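Local coordinates for protein ORF 37 (Human herpesvirus 8 type M, PDB 3FHD) that cuts double-stranded and single-stranded DNA as an endonuclease and exonuclease, processing branched viral DNA so that unit-length genomes can be packaged, at residues A[97-102]-A[153-158]; A[103-108]-A[141-146]; A[355-360]-A[387-392]; A[423-428]-A[459-464]. All blocks are in the same frame, centred on the assembly; numbering follows the deposited sequence.

Contact 1: residues A[97-102]-A[153-158]; sequences GEFIGS and LNPVWD
Pro155 meets two side chains from the end of the helix 83-100, Phe99 and Ile100. Pro155 CG touches both: it lies 3.6 Å from Phe99 CE2, obliquely to the ring, and 3.7 Å from Ile100 CG2. The same methyl, Ile100 CG2, also reaches Val156 CG1 at 3.9 Å, and these two side chains cross at about a right angle. Ile100 CG1 takes the place between the backbone N and the carbonyl carbon (chi1 69°). This leaves CG2 anti to the carbonyl carbon, facing both Pro155 CG and Val156 CG1. The Asn154 amide packs beside them, OD1 3.9 Å from Ile100 CG2. Asn154 OD1 accepts from Val156 N at 2.8 Å, in the carbonyl plane. This capping bond and a type I turn from Asn154 to Trp157 hold Pro155 and Val156 in place as the chain enters helix 157-161. Across the contact, Gly101 ends its helix in a Schellman motif, with Ser102 N bonded to Gly97 O at 2.8 Å. Leu54 of helix 47-55 touches Phe99, Pro155 and Val156. Helix 38-42 packs on Phe99. Within helix 83-100, Phe93 touches Ile100 and Val96 touches Val156. The contact joins a helix end to a helix start within a largely helical part of the chain.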
loop_
_atom_site.group_PDB
_atom_site.type_symbol
_atom_site.label_atom_id
_atom_site.label_comp_id
_atom_site.label_asym_id
_atom_site.label_seq_id
_atom_site.Cartn_x
_atom_site.Cartn_y
_atom_site.Cartn_z
ATOM N N GLY A 97 -6.421 0.029 22.188
ATOM C CA GLY A 97 -5.815 1.373 22.256
ATOM C C GLY A 97 -4.712 1.522 23.291
ATOM O O GLY A 97 -3.609 1.957 22.964
ATOM N N GLU A 98 -5.004 1.131 24.530
ATOM C CA GLU A 98 -4.040 1.173 25.625
ATOM C C GLU A 98 -2.800 0.325 25.326
ATOM O O GLU A 98 -1.665 0.797 25.455
ATOM C CB GLU A 98 -4.700 0.679 26.919
ATOM N N PHE A 99 -3.024 -0.924 24.925
ATOM C CA PHE A 99 -1.934 -1.830 24.562
ATOM C C PHE A 99 -0.969 -1.277 23.472
ATOM O O PHE A 99 0.243 -1.469 23.566
ATOM C CB PHE A 99 -2.492 -3.217 24.192
ATOM C CG PHE A 99 -1.430 -4.236 23.857
ATOM C CD1 PHE A 99 -0.618 -4.775 24.853
ATOM C CD2 PHE A 99 -1.263 -4.672 22.546
ATOM C CE1 PHE A 99 0.365 -5.717 24.533
ATOM C CE2 PHE A 99 -0.293 -5.614 22.209
ATOM C CZ PHE A 99 0.529 -6.134 23.196
ATOM N N ILE A 100 -1.499 -0.579 22.463
ATOM C CA ILE A 100 -0.649 0.022 21.415
ATOM C C ILE A 100 -0.374 1.525 21.605
ATOM O O ILE A 100 0.233 2.167 20.745
ATOM C CB ILE A 100 -1.203 -0.222 19.984
ATOM C CG1 ILE A 100 -2.505 0.581 19.752
ATOM C CG2 ILE A 100 -1.372 -1.730 19.734
ATOM C CD1 ILE A 100 -3.092 0.424 18.353
ATOM N N GLY A 101 -0.872 2.082 22.700
ATOM C CA GLY A 101 -0.568 3.447 23.080
ATOM C C GLY A 101 -1.250 4.556 22.306
ATOM O O GLY A 101 -0.630 5.578 22.033
ATOM N N SER A 102 -2.524 4.394 21.969
ATOM C CA SER A 102 -3.243 5.446 21.249
ATOM C C SER A 102 -4.739 5.440 21.547
ATOM O O SER A 102 -5.544 4.847 20.796
ATOM C CB SER A 102 -2.990 5.372 19.735
ATOM O OG SER A 102 -3.592 4.226 19.164
ATOM N N LEU A 153 5.024 -4.043 12.215
ATOM C CA LEU A 153 5.535 -4.114 13.619
ATOM C C LEU A 153 4.449 -3.887 14.673
ATOM O O LEU A 153 4.648 -4.182 15.862
ATOM C CB LEU A 153 6.655 -3.094 13.851
ATOM C CG LEU A 153 7.877 -3.081 12.928
ATOM C CD1 LEU A 153 8.886 -2.022 13.432
ATOM C CD2 LEU A 153 8.532 -4.459 12.730
ATOM N N ASN A 154 3.318 -3.346 14.248
ATOM C CA ASN A 154 2.210 -3.048 15.146
ATOM C C ASN A 154 1.414 -4.346 15.358
ATOM O O ASN A 154 1.054 -5.011 14.398
ATOM C CB ASN A 154 1.305 -1.933 14.568
ATOM C CG ASN A 154 0.169 -1.546 15.509
ATOM O OD1 ASN A 154 -0.609 -2.401 15.937
ATOM N ND2 ASN A 154 0.061 -0.254 15.831
ATOM N N PRO A 155 1.155 -4.712 16.616
ATOM C CA PRO A 155 0.482 -5.999 16.818
ATOM C C PRO A 155 -0.963 -6.101 16.321
ATOM O O PRO A 155 -1.484 -7.221 16.251
ATOM C CB PRO A 155 0.510 -6.162 18.344
ATOM C CG PRO A 155 0.539 -4.752 18.842
ATOM C CD PRO A 155 1.477 -4.057 17.903
ATOM N N VAL A 156 -1.600 -4.981 15.968
ATOM C CA VAL A 156 -2.975 -5.033 15.439
ATOM C C VAL A 156 -3.049 -4.979 13.912
ATOM O O VAL A 156 -4.138 -5.089 13.381
ATOM C CB VAL A 156 -3.949 -3.967 16.067
ATOM C CG1 VAL A 156 -3.790 -3.928 17.607
ATOM C CG2 VAL A 156 -3.782 -2.577 15.419
ATOM N N TRP A 157 -1.898 -4.840 13.232
ATOM C CA TRP A 157 -1.805 -4.745 11.747
ATOM C C TRP A 157 -2.664 -5.773 11.006
ATOM O O TRP A 157 -3.517 -5.392 10.194
ATOM C CB TRP A 157 -0.326 -4.874 11.285
ATOM C CG TRP A 157 -0.071 -4.431 9.880
ATOM C CD1 TRP A 157 0.372 -5.200 8.842
ATOM C CD2 TRP A 157 -0.208 -3.089 9.361
ATOM N NE1 TRP A 157 0.491 -4.423 7.703
ATOM C CE2 TRP A 157 0.147 -3.129 7.998
ATOM C CE3 TRP A 157 -0.605 -1.861 9.924
ATOM C CZ2 TRP A 157 0.136 -1.970 7.177
ATOM C CZ3 TRP A 157 -0.625 -0.701 9.100
ATOM C CH2 TRP A 157 -0.275 -0.786 7.736
ATOM N N ASP A 158 -2.421 -7.060 11.281
ATOM C CA ASP A 158 -3.090 -8.162 10.562
ATOM C C ASP A 158 -4.591 -8.140 10.848
ATOM O O ASP A 158 -5.376 -8.247 9.927
ATOM C CB ASP A 158 -2.498 -9.525 10.917
ATOM C CG ASP A 158 -1.088 -9.734 10.336
ATOM O OD1 ASP A 158 -0.741 -9.073 9.328
ATOM O OD2 ASP A 158 -0.337 -10.572 10.891
#

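Contact 2: residues A[103-108]-A[141-146]; sequences EDVCNF and CCLVER
Two nearly antiparallel helices pack here, the start of helix 104-113 against helix 134-147. Their short axes approach to 9.6 Å, with 162° between their directions. Leu143 is the main side chain and points at the other helix. Leu143 CB lies 3.6 Å from Val105 CG2, and the two side chains slide past each other in opposite directions. Leu143 CG is anti to the carbonyl carbon (chi1 -76°), and from there the two methyls reach the first turn of the partner helix. Leu143 CD1 comes 3.6 Å from the backbone oxygen Asp104 O and 4.1 Å from Phe108 CB. Leu143 CD2 meets Asp104 CB. Val105 CG2 also touches Val144 CG2 at 4.0 Å, so one methyl serves two residues one step apart on the facing helix. Phe93 of helix 83-100 touches both Val105 and Val144. The ring of Phe108 meets that of His139. Glu145 and Arg146 take no part in the helix contact. Arg146 grips the Glu145 carboxylate side-on, through NE and NH1, and Arg146 NH1 meets the syn lone pair of Glu145 OE2 at 2.7 Å. Gly228 N and the carbonyl of Asp226 are further partners of this ion pair. The interface itself is held by aliphatic carbon contacts, without directional polar bonds between the two helix segments. Its fit therefore depends on shape and burial, while the ion pair ties helix 134-147 to the chain at 226-228.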
loop_
_atom_site.group_PDB
_atom_site.type_symbol
_atom_site.label_atom_id
_atom_site.label_comp_id
_atom_site.label_asym_id
_atom_site.label_seq_id
_atom_site.Cartn_x
_atom_site.Cartn_y
_atom_site.Cartn_z
ATOM N N GLU A 103 -5.097 6.147 22.614
ATOM C CA GLU A 103 -6.480 6.238 23.084
ATOM C C GLU A 103 -7.327 7.294 22.350
ATOM O O GLU A 103 -8.528 7.404 22.581
ATOM C CB GLU A 103 -6.498 6.468 24.594
ATOM N N ASP A 104 -6.698 8.022 21.439
ATOM C CA ASP A 104 -7.331 9.100 20.670
ATOM C C ASP A 104 -8.576 8.680 19.866
ATOM O O ASP A 104 -9.505 9.479 19.693
ATOM C CB ASP A 104 -6.289 9.749 19.749
ATOM C CG ASP A 104 -5.103 10.344 20.538
ATOM O OD1 ASP A 104 -3.993 9.719 20.577
ATOM O OD2 ASP A 104 -5.293 11.417 21.151
ATOM N N VAL A 105 -8.582 7.442 19.367
ATOM C CA VAL A 105 -9.660 6.970 18.470
ATOM C C VAL A 105 -10.924 6.780 19.291
ATOM O O VAL A 105 -11.980 7.323 18.960
ATOM C CB VAL A 105 -9.300 5.681 17.723
ATOM C CG1 VAL A 105 -10.520 5.116 16.987
ATOM C CG2 VAL A 105 -8.175 5.929 16.740
ATOM N N CYS A 106 -10.787 6.033 20.385
ATOM C CA CYS A 106 -11.870 5.787 21.303
ATOM C C CYS A 106 -12.387 7.108 21.913
ATOM O O CYS A 106 -13.600 7.323 22.002
ATOM C CB CYS A 106 -11.385 4.778 22.370
ATOM S SG CYS A 106 -12.606 4.094 23.462
ATOM N N ASN A 107 -11.477 8.013 22.292
ATOM C CA ASN A 107 -11.876 9.296 22.866
ATOM C C ASN A 107 -12.765 10.075 21.919
ATOM O O ASN A 107 -13.744 10.661 22.353
ATOM C CB ASN A 107 -10.665 10.152 23.227
ATOM C CG ASN A 107 -9.964 9.667 24.487
ATOM O OD1 ASN A 107 -10.539 8.936 25.283
ATOM N ND2 ASN A 107 -8.712 10.079 24.666
ATOM N N PHE A 108 -12.404 10.072 20.634
ATOM C CA PHE A 108 -13.166 10.797 19.609
ATOM C C PHE A 108 -14.594 10.263 19.415
ATOM O O PHE A 108 -15.543 11.055 19.348
ATOM C CB PHE A 108 -12.432 10.836 18.266
ATOM C CG PHE A 108 -13.117 11.723 17.220
ATOM C CD1 PHE A 108 -12.875 13.107 17.185
ATOM C CD2 PHE A 108 -14.004 11.175 16.293
ATOM C CE1 PHE A 108 -13.511 13.927 16.232
ATOM C CE2 PHE A 108 -14.649 11.980 15.345
ATOM C CZ PHE A 108 -14.400 13.360 15.307
ATOM N N CYS A 141 -10.494 7.729 10.460
ATOM C CA CYS A 141 -9.558 7.017 9.600
ATOM C C CYS A 141 -8.134 7.582 9.686
ATOM O O CYS A 141 -7.132 6.827 9.677
ATOM C CB CYS A 141 -10.096 7.012 8.172
ATOM S SG CYS A 141 -11.591 5.990 8.003
ATOM N N CYS A 142 -8.045 8.899 9.816
ATOM C CA CYS A 142 -6.766 9.576 10.021
ATOM C C CYS A 142 -6.134 9.207 11.363
ATOM O O CYS A 142 -4.906 9.062 11.449
ATOM C CB CYS A 142 -6.937 11.091 9.942
ATOM S SG CYS A 142 -7.180 11.677 8.247
ATOM N N LEU A 143 -6.958 9.085 12.401
ATOM C CA LEU A 143 -6.435 8.717 13.726
ATOM C C LEU A 143 -5.938 7.274 13.747
ATOM O O LEU A 143 -4.896 6.985 14.347
ATOM C CB LEU A 143 -7.509 8.945 14.801
ATOM C CG LEU A 143 -7.796 10.384 15.263
ATOM C CD1 LEU A 143 -8.937 10.261 16.263
ATOM C CD2 LEU A 143 -6.589 11.158 15.879
ATOM N N VAL A 144 -6.664 6.398 13.064
ATOM C CA VAL A 144 -6.276 4.982 12.880
ATOM C C VAL A 144 -4.943 4.831 12.107
ATOM O O VAL A 144 -4.074 4.017 12.494
ATOM C CB VAL A 144 -7.426 4.147 12.252
ATOM C CG1 VAL A 144 -6.918 2.752 11.844
ATOM C CG2 VAL A 144 -8.616 4.057 13.274
ATOM N N GLU A 145 -4.804 5.595 11.025
ATOM C CA GLU A 145 -3.541 5.684 10.293
ATOM C C GLU A 145 -2.374 6.041 11.199
ATOM O O GLU A 145 -1.341 5.357 11.176
ATOM C CB GLU A 145 -3.641 6.689 9.094
ATOM C CG GLU A 145 -2.359 6.725 8.222
ATOM C CD GLU A 145 -1.246 7.659 8.756
ATOM O OE1 GLU A 145 -1.551 8.708 9.370
ATOM O OE2 GLU A 145 -0.045 7.343 8.562
ATOM N N ARG A 146 -2.517 7.118 11.980
ATOM C CA ARG A 146 -1.471 7.555 12.913
ATOM C C ARG A 146 -1.154 6.476 13.961
ATOM O O ARG A 146 0.019 6.235 14.261
ATOM C CB ARG A 146 -1.834 8.907 13.552
ATOM C CG ARG A 146 -1.678 10.125 12.596
ATOM C CD ARG A 146 -0.201 10.462 12.271
ATOM N NE ARG A 146 0.303 9.643 11.170
ATOM C CZ ARG A 146 1.581 9.492 10.819
ATOM N NH1 ARG A 146 1.890 8.693 9.805
ATOM N NH2 ARG A 146 2.557 10.140 11.441
#

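Contact 3: residues A[355-360]-A[387-392]; sequences LHNSTT and LFVNVR. With SO4 (sulfate ion), chain D.
Phe388 lays one face of its ring against the backbone of Ser358. Ser358 CA stands over that face in a CH-pi contact, 3.9 Å from the Phe388 ring centroid and offset toward the rim. Thr360 O approaches the ring at its edge, near the plane, 3.5 Å from Phe388 CE1. The backbone of 357-360 passes round the ring. Asn357 O touches Phe388 CB as well. The side chain of Asn357, with CG anti to the carbonyl carbon (chi1 -72°), lays its amide against two valines. Asn357 OD1 is 3.6 Å from Val389 CG1, and Asn357 ND2 is 4.0 Å from Val391 CG1. The amide is fixed from outside: OD1 accepts from Tyr465 N, and ND2 donates to Cys353 O. Two waters bridge the backbones. One donates to Asn357 O at 2.7 Å and to Val389 O; the other donates to Thr360 O and to Leu387 O at 2.6 Å. Arg392 NH2 bonds weakly to sulfate O2 (3.1 Å); the ion, probably from the crystallisation liquor, also binds Arg341. Phe396 of helix 394-412 packs on Asn357, Val389 and Val391. Ile350, Cys353 and Ile354 of helix 348-355 touch Val391. Through Asn357 and Phe388, the loop before strand 362-367 packs on the end of strand 379-389.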
loop_
_atom_site.group_PDB
_atom_site.type_symbol
_atom_site.label_atom_id
_atom_site.label_comp_id
_atom_site.label_asym_id
_atom_site.label_seq_id
_atom_site.Cartn_x
_atom_site.Cartn_y
_atom_site.Cartn_z
ATOM N N LEU A 355 -2.500 4.086 -23.546
ATOM C CA LEU A 355 -2.536 5.450 -24.088
ATOM C C LEU A 355 -1.995 6.513 -23.112
ATOM O O LEU A 355 -1.271 7.426 -23.515
ATOM C CB LEU A 355 -3.965 5.819 -24.535
ATOM C CG LEU A 355 -4.072 7.169 -25.246
ATOM C CD1 LEU A 355 -3.251 7.114 -26.537
ATOM C CD2 LEU A 355 -5.524 7.530 -25.531
ATOM N N HIS A 356 -2.356 6.383 -21.836
ATOM C CA HIS A 356 -1.964 7.333 -20.799
ATOM C C HIS A 356 -0.673 6.979 -20.065
ATOM O O HIS A 356 -0.247 7.729 -19.170
ATOM C CB HIS A 356 -3.117 7.497 -19.806
ATOM C CG HIS A 356 -4.231 8.317 -20.370
ATOM N ND1 HIS A 356 -5.200 7.782 -21.192
ATOM C CD2 HIS A 356 -4.467 9.647 -20.321
ATOM C CE1 HIS A 356 -6.017 8.745 -21.587
ATOM N NE2 HIS A 356 -5.587 9.887 -21.080
ATOM N N ASN A 357 -0.068 5.847 -20.443
ATOM C CA ASN A 357 1.180 5.388 -19.826
ATOM C C ASN A 357 2.227 5.005 -20.872
ATOM O O ASN A 357 2.831 3.931 -20.809
ATOM C CB ASN A 357 0.938 4.227 -18.855
ATOM C CG ASN A 357 0.241 4.669 -17.586
ATOM O OD1 ASN A 357 0.866 5.250 -16.684
ATOM N ND2 ASN A 357 -1.065 4.429 -17.521
ATOM N N SER A 358 2.432 5.891 -21.836
ATOM C CA SER A 358 3.412 5.624 -22.881
ATOM C C SER A 358 4.142 6.880 -23.367
ATOM O O SER A 358 4.669 6.882 -24.469
ATOM C CB SER A 358 2.768 4.840 -24.037
ATOM O OG SER A 358 1.576 5.476 -24.473
ATOM N N THR A 359 4.205 7.914 -22.516
ATOM C CA THR A 359 4.859 9.209 -22.832
ATOM C C THR A 359 6.000 9.617 -21.875
ATOM O O THR A 359 7.139 9.810 -22.319
ATOM C CB THR A 359 3.820 10.363 -22.900
ATOM O OG1 THR A 359 2.794 10.031 -23.842
ATOM C CG2 THR A 359 4.472 11.697 -23.337
ATOM N N THR A 360 5.689 9.772 -20.580
ATOM C CA THR A 360 6.691 10.171 -19.574
ATOM C C THR A 360 7.619 9.008 -19.266
ATOM O O THR A 360 7.172 7.957 -18.778
ATOM C CB THR A 360 6.045 10.621 -18.237
ATOM O OG1 THR A 360 4.856 11.374 -18.498
ATOM C CG2 THR A 360 7.025 11.461 -17.398
ATOM N N LEU A 387 11.068 3.120 -20.579
ATOM C CA LEU A 387 10.477 1.974 -19.931
ATOM C C LEU A 387 9.265 2.506 -19.191
ATOM O O LEU A 387 9.346 3.554 -18.546
ATOM C CB LEU A 387 11.477 1.341 -18.959
ATOM C CG LEU A 387 12.705 0.622 -19.551
ATOM C CD1 LEU A 387 13.425 -0.116 -18.472
ATOM C CD2 LEU A 387 12.333 -0.339 -20.691
ATOM N N PHE A 388 8.151 1.784 -19.278
ATOM C CA PHE A 388 6.847 2.265 -18.784
ATOM C C PHE A 388 6.181 1.209 -17.928
ATOM O O PHE A 388 6.492 0.028 -18.065
ATOM C CB PHE A 388 5.900 2.588 -19.961
ATOM C CG PHE A 388 6.459 3.576 -20.934
ATOM C CD1 PHE A 388 6.467 4.939 -20.644
ATOM C CD2 PHE A 388 7.016 3.142 -22.133
ATOM C CE1 PHE A 388 7.023 5.868 -21.554
ATOM C CE2 PHE A 388 7.565 4.068 -23.056
ATOM C CZ PHE A 388 7.570 5.420 -22.753
ATOM N N VAL A 389 5.236 1.627 -17.080
ATOM C CA VAL A 389 4.492 0.667 -16.249
ATOM C C VAL A 389 3.719 -0.300 -17.145
ATOM O O VAL A 389 3.195 0.102 -18.183
ATOM C CB VAL A 389 3.521 1.367 -15.252
ATOM C CG1 VAL A 389 2.386 2.079 -16.001
ATOM C CG2 VAL A 389 2.979 0.333 -14.228
ATOM N N ASN A 390 3.668 -1.575 -16.752
ATOM C CA ASN A 390 2.802 -2.546 -17.394
ATOM C C ASN A 390 1.400 -2.447 -16.767
ATOM O O ASN A 390 1.190 -2.811 -15.574
ATOM C CB ASN A 390 3.402 -3.950 -17.238
ATOM C CG ASN A 390 2.554 -5.042 -17.859
ATOM O OD1 ASN A 390 1.472 -4.797 -18.409
ATOM N ND2 ASN A 390 3.068 -6.280 -17.804
ATOM N N VAL A 391 0.449 -1.960 -17.570
ATOM C CA VAL A 391 -0.899 -1.639 -17.073
ATOM C C VAL A 391 -1.708 -2.893 -16.731
ATOM O O VAL A 391 -2.764 -2.800 -16.095
ATOM C CB VAL A 391 -1.704 -0.712 -18.045
ATOM C CG1 VAL A 391 -0.889 0.570 -18.380
ATOM C CG2 VAL A 391 -2.101 -1.459 -19.327
ATOM N N ARG A 392 -1.205 -4.055 -17.146
ATOM C CA ARG A 392 -1.813 -5.332 -16.806
ATOM C C ARG A 392 -1.216 -5.943 -15.536
ATOM O O ARG A 392 -1.674 -6.986 -15.075
ATOM C CB ARG A 392 -1.640 -6.329 -17.954
ATOM C CG ARG A 392 -2.346 -5.905 -19.247
ATOM C CD ARG A 392 -2.569 -7.094 -20.164
ATOM N NE ARG A 392 -3.666 -7.952 -19.725
ATOM C CZ ARG A 392 -3.637 -9.286 -19.705
ATOM N NH1 ARG A 392 -2.549 -9.956 -20.064
ATOM N NH2 ARG A 392 -4.709 -9.956 -19.285
HETATM S S SO4 D . -7.151 -13.476 -19.537
HETATM O O1 SO4 D . -6.037 -14.328 -19.951
HETATM O O2 SO4 D . -6.628 -12.385 -18.716
HETATM O O3 SO4 D . -7.824 -12.924 -20.722
HETATM O O4 SO4 D . -8.116 -14.267 -18.776
HETATM O O HOH W 1 2.238 1.365 -20.464
HETATM O O HOH W 2 7.769 5.456 -17.638
#

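Contact 4: residues A[423-428]-A[459-464]; sequences KYYIAT and LIVTPV
Water 4 is gripped by three groups from both strands: it donates to Ile426 O at 3.0 Å and bonds Thr428 OG1 and Thr462 OG1, the latter at 2.8 Å. Each hydroxyl also has a partner beyond the pair, Tyr325 OH for Thr428 and Ser362 OG for Thr462. The water therefore links side chains on one face of the sheet to a strand carbonyl. The backbone ladder is antiparallel. Ile426 N bonds Thr462 O at 2.8 Å, and Thr462 N returns to Ile426 O. Thr428 and Ile460 form the next such pair; Thr428 N meets Ile460 O at 2.8 Å almost in line, with 176° at the hydrogen. Proline has no N-H, but Pro463 falls in a non-hydrogen-bonded pair with Tyr425. Tyr425 CA lies 3.1 Å from Thr462 O, a CA-H...O contact. On the face of Tyr425 and Val461, Val461 CG1 meets the tyrosine ring obliquely, 3.6 Å from Tyr425 CD1. Tyr425 OH bonds Lys263 NZ, while the ring stacks on Tyr265. On the other face Ile426 CD1 packs on Val464 CG2 at 4.0 Å, the two side chains crossing obliquely. Helix 394-412 packs on the Tyr424 and Val464 face, and helix 203-217 touches Ala427, Leu459 and Val461. Strand 262-269, which carries the magnesium ligands Glu266 and Ile267, bonds to strand 423-432 on its other edge. This is the central mixed sheet, flanked by helices, of the PD-(D/E)XK nuclease fold.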
loop_
_atom_site.group_PDB
_atom_site.type_symbol
_atom_site.label_atom_id
_atom_site.label_comp_id
_atom_site.label_asym_id
_atom_site.label_seq_id
_atom_site.Cartn_x
_atom_site.Cartn_y
_atom_site.Cartn_z
ATOM N N LYS A 423 1.075 13.080 -8.059
ATOM C CA LYS A 423 1.729 12.198 -9.021
ATOM C C LYS A 423 2.210 10.911 -8.332
ATOM O O LYS A 423 2.614 10.954 -7.165
ATOM C CB LYS A 423 2.901 12.926 -9.709
ATOM C CG LYS A 423 2.510 14.214 -10.389
ATOM C CD LYS A 423 1.831 13.982 -11.733
ATOM C CE LYS A 423 1.463 15.304 -12.422
ATOM N NZ LYS A 423 0.353 16.085 -11.722
ATOM N N TYR A 424 2.139 9.796 -9.063
ATOM C CA TYR A 424 2.398 8.421 -8.549
ATOM C C TYR A 424 3.555 7.775 -9.284
ATOM O O TYR A 424 3.764 8.018 -10.492
ATOM C CB TYR A 424 1.136 7.542 -8.640
ATOM C CG TYR A 424 -0.011 8.201 -7.927
ATOM C CD1 TYR A 424 -0.152 8.089 -6.527
ATOM C CD2 TYR A 424 -0.900 9.031 -8.642
ATOM C CE1 TYR A 424 -1.186 8.776 -5.877
ATOM C CE2 TYR A 424 -1.939 9.705 -7.995
ATOM C CZ TYR A 424 -2.067 9.589 -6.625
ATOM O OH TYR A 424 -3.111 10.263 -6.014
ATOM N N TYR A 425 4.317 6.967 -8.556
ATOM C CA TYR A 425 5.523 6.321 -9.095
ATOM C C TYR A 425 5.718 4.945 -8.489
ATOM O O TYR A 425 5.302 4.675 -7.346
ATOM C CB TYR A 425 6.776 7.141 -8.765
ATOM C CG TYR A 425 6.705 8.605 -9.182
ATOM C CD1 TYR A 425 7.114 9.018 -10.454
ATOM C CD2 TYR A 425 6.216 9.555 -8.302
ATOM C CE1 TYR A 425 7.038 10.383 -10.830
ATOM C CE2 TYR A 425 6.131 10.887 -8.643
ATOM C CZ TYR A 425 6.541 11.306 -9.905
ATOM O OH TYR A 425 6.432 12.647 -10.199
ATOM N N ILE A 426 6.354 4.067 -9.266
ATOM C CA ILE A 426 6.936 2.868 -8.702
ATOM C C ILE A 426 8.440 3.099 -8.645
ATOM O O ILE A 426 9.063 3.442 -9.658
ATOM C CB ILE A 426 6.608 1.624 -9.516
ATOM C CG1 ILE A 426 5.096 1.336 -9.458
ATOM C CG2 ILE A 426 7.418 0.408 -9.011
ATOM C CD1 ILE A 426 4.600 0.451 -10.633
ATOM N N ALA A 427 9.000 2.925 -7.440
ATOM C CA ALA A 427 10.440 3.052 -7.206
ATOM C C ALA A 427 11.041 1.652 -7.029
ATOM O O ALA A 427 10.785 0.999 -6.037
ATOM C CB ALA A 427 10.696 3.878 -5.982
ATOM N N THR A 428 11.876 1.242 -7.984
ATOM C CA THR A 428 12.428 -0.098 -8.022
ATOM C C THR A 428 13.893 -0.033 -7.636
ATOM O O THR A 428 14.659 0.665 -8.302
ATOM C CB THR A 428 12.324 -0.687 -9.449
ATOM O OG1 THR A 428 10.945 -0.866 -9.812
ATOM C CG2 THR A 428 12.993 -2.039 -9.513
ATOM N N LEU A 459 18.554 2.541 -8.920
ATOM C CA LEU A 459 17.185 2.964 -8.621
ATOM C C LEU A 459 16.486 3.373 -9.919
ATOM O O LEU A 459 17.007 4.169 -10.700
ATOM C CB LEU A 459 17.181 4.112 -7.597
ATOM C CG LEU A 459 15.815 4.649 -7.113
ATOM C CD1 LEU A 459 15.076 3.643 -6.271
ATOM C CD2 LEU A 459 15.972 5.969 -6.355
ATOM N N ILE A 460 15.318 2.802 -10.173
ATOM C CA ILE A 460 14.510 3.224 -11.312
ATOM C C ILE A 460 13.185 3.803 -10.785
ATOM O O ILE A 460 12.542 3.175 -9.953
ATOM C CB ILE A 460 14.245 2.047 -12.247
ATOM C CG1 ILE A 460 15.600 1.451 -12.733
ATOM C CG2 ILE A 460 13.353 2.483 -13.413
ATOM C CD1 ILE A 460 15.466 0.441 -13.849
ATOM N N VAL A 461 12.813 4.988 -11.265
ATOM C CA VAL A 461 11.561 5.620 -10.875
ATOM C C VAL A 461 10.705 5.715 -12.128
ATOM O O VAL A 461 11.111 6.319 -13.130
ATOM C CB VAL A 461 11.775 7.011 -10.199
ATOM C CG1 VAL A 461 10.427 7.681 -9.868
ATOM C CG2 VAL A 461 12.619 6.879 -8.914
ATOM N N THR A 462 9.537 5.081 -12.063
ATOM C CA THR A 462 8.614 4.963 -13.172
ATOM C C THR A 462 7.276 5.635 -12.803
ATOM O O THR A 462 6.648 5.234 -11.816
ATOM C CB THR A 462 8.397 3.450 -13.508
ATOM O OG1 THR A 462 9.664 2.844 -13.835
ATOM C CG2 THR A 462 7.452 3.270 -14.681
ATOM N N PRO A 463 6.843 6.657 -13.581
ATOM C CA PRO A 463 5.526 7.295 -13.391
ATOM C C PRO A 463 4.352 6.343 -13.690
ATOM O O PRO A 463 4.491 5.397 -14.495
ATOM C CB PRO A 463 5.544 8.474 -14.391
ATOM C CG PRO A 463 6.559 8.146 -15.368
ATOM C CD PRO A 463 7.601 7.300 -14.672
ATOM N N VAL A 464 3.220 6.567 -13.023
ATOM C CA VAL A 464 1.994 5.804 -13.273
ATOM C C VAL A 464 0.821 6.807 -13.329
ATOM O O VAL A 464 0.640 7.589 -12.416
ATOM C CB VAL A 464 1.681 4.740 -12.156
ATOM C CG1 VAL A 464 0.559 3.788 -12.642
ATOM C CG2 VAL A 464 2.929 3.893 -11.775
HETATM O O HOH W 3 0.990 10.189 -11.782
HETATM O O HOH W 4 10.417 1.463 -11.466
#

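Contact 4 is the buried core of the set, a strand pair joined mainly by backbone hydrogen bonds. Contact 3 lies beside it, about 11 Å away between centres, and is partly buried; it reaches the same sheet but relies on a ring face, waters and side-chain packing. The two touch, for instance where Val389 CG2 lies 3.9 Å from Ile426 CD1. Contacts 1 and 2 lie on the other side of the chain's centre, in a helical region away from the magnesium site. They are partly buried and apolar. Contact 2 is nested inside the loop closed by contact 1, and their segments follow each other along consecutive helices.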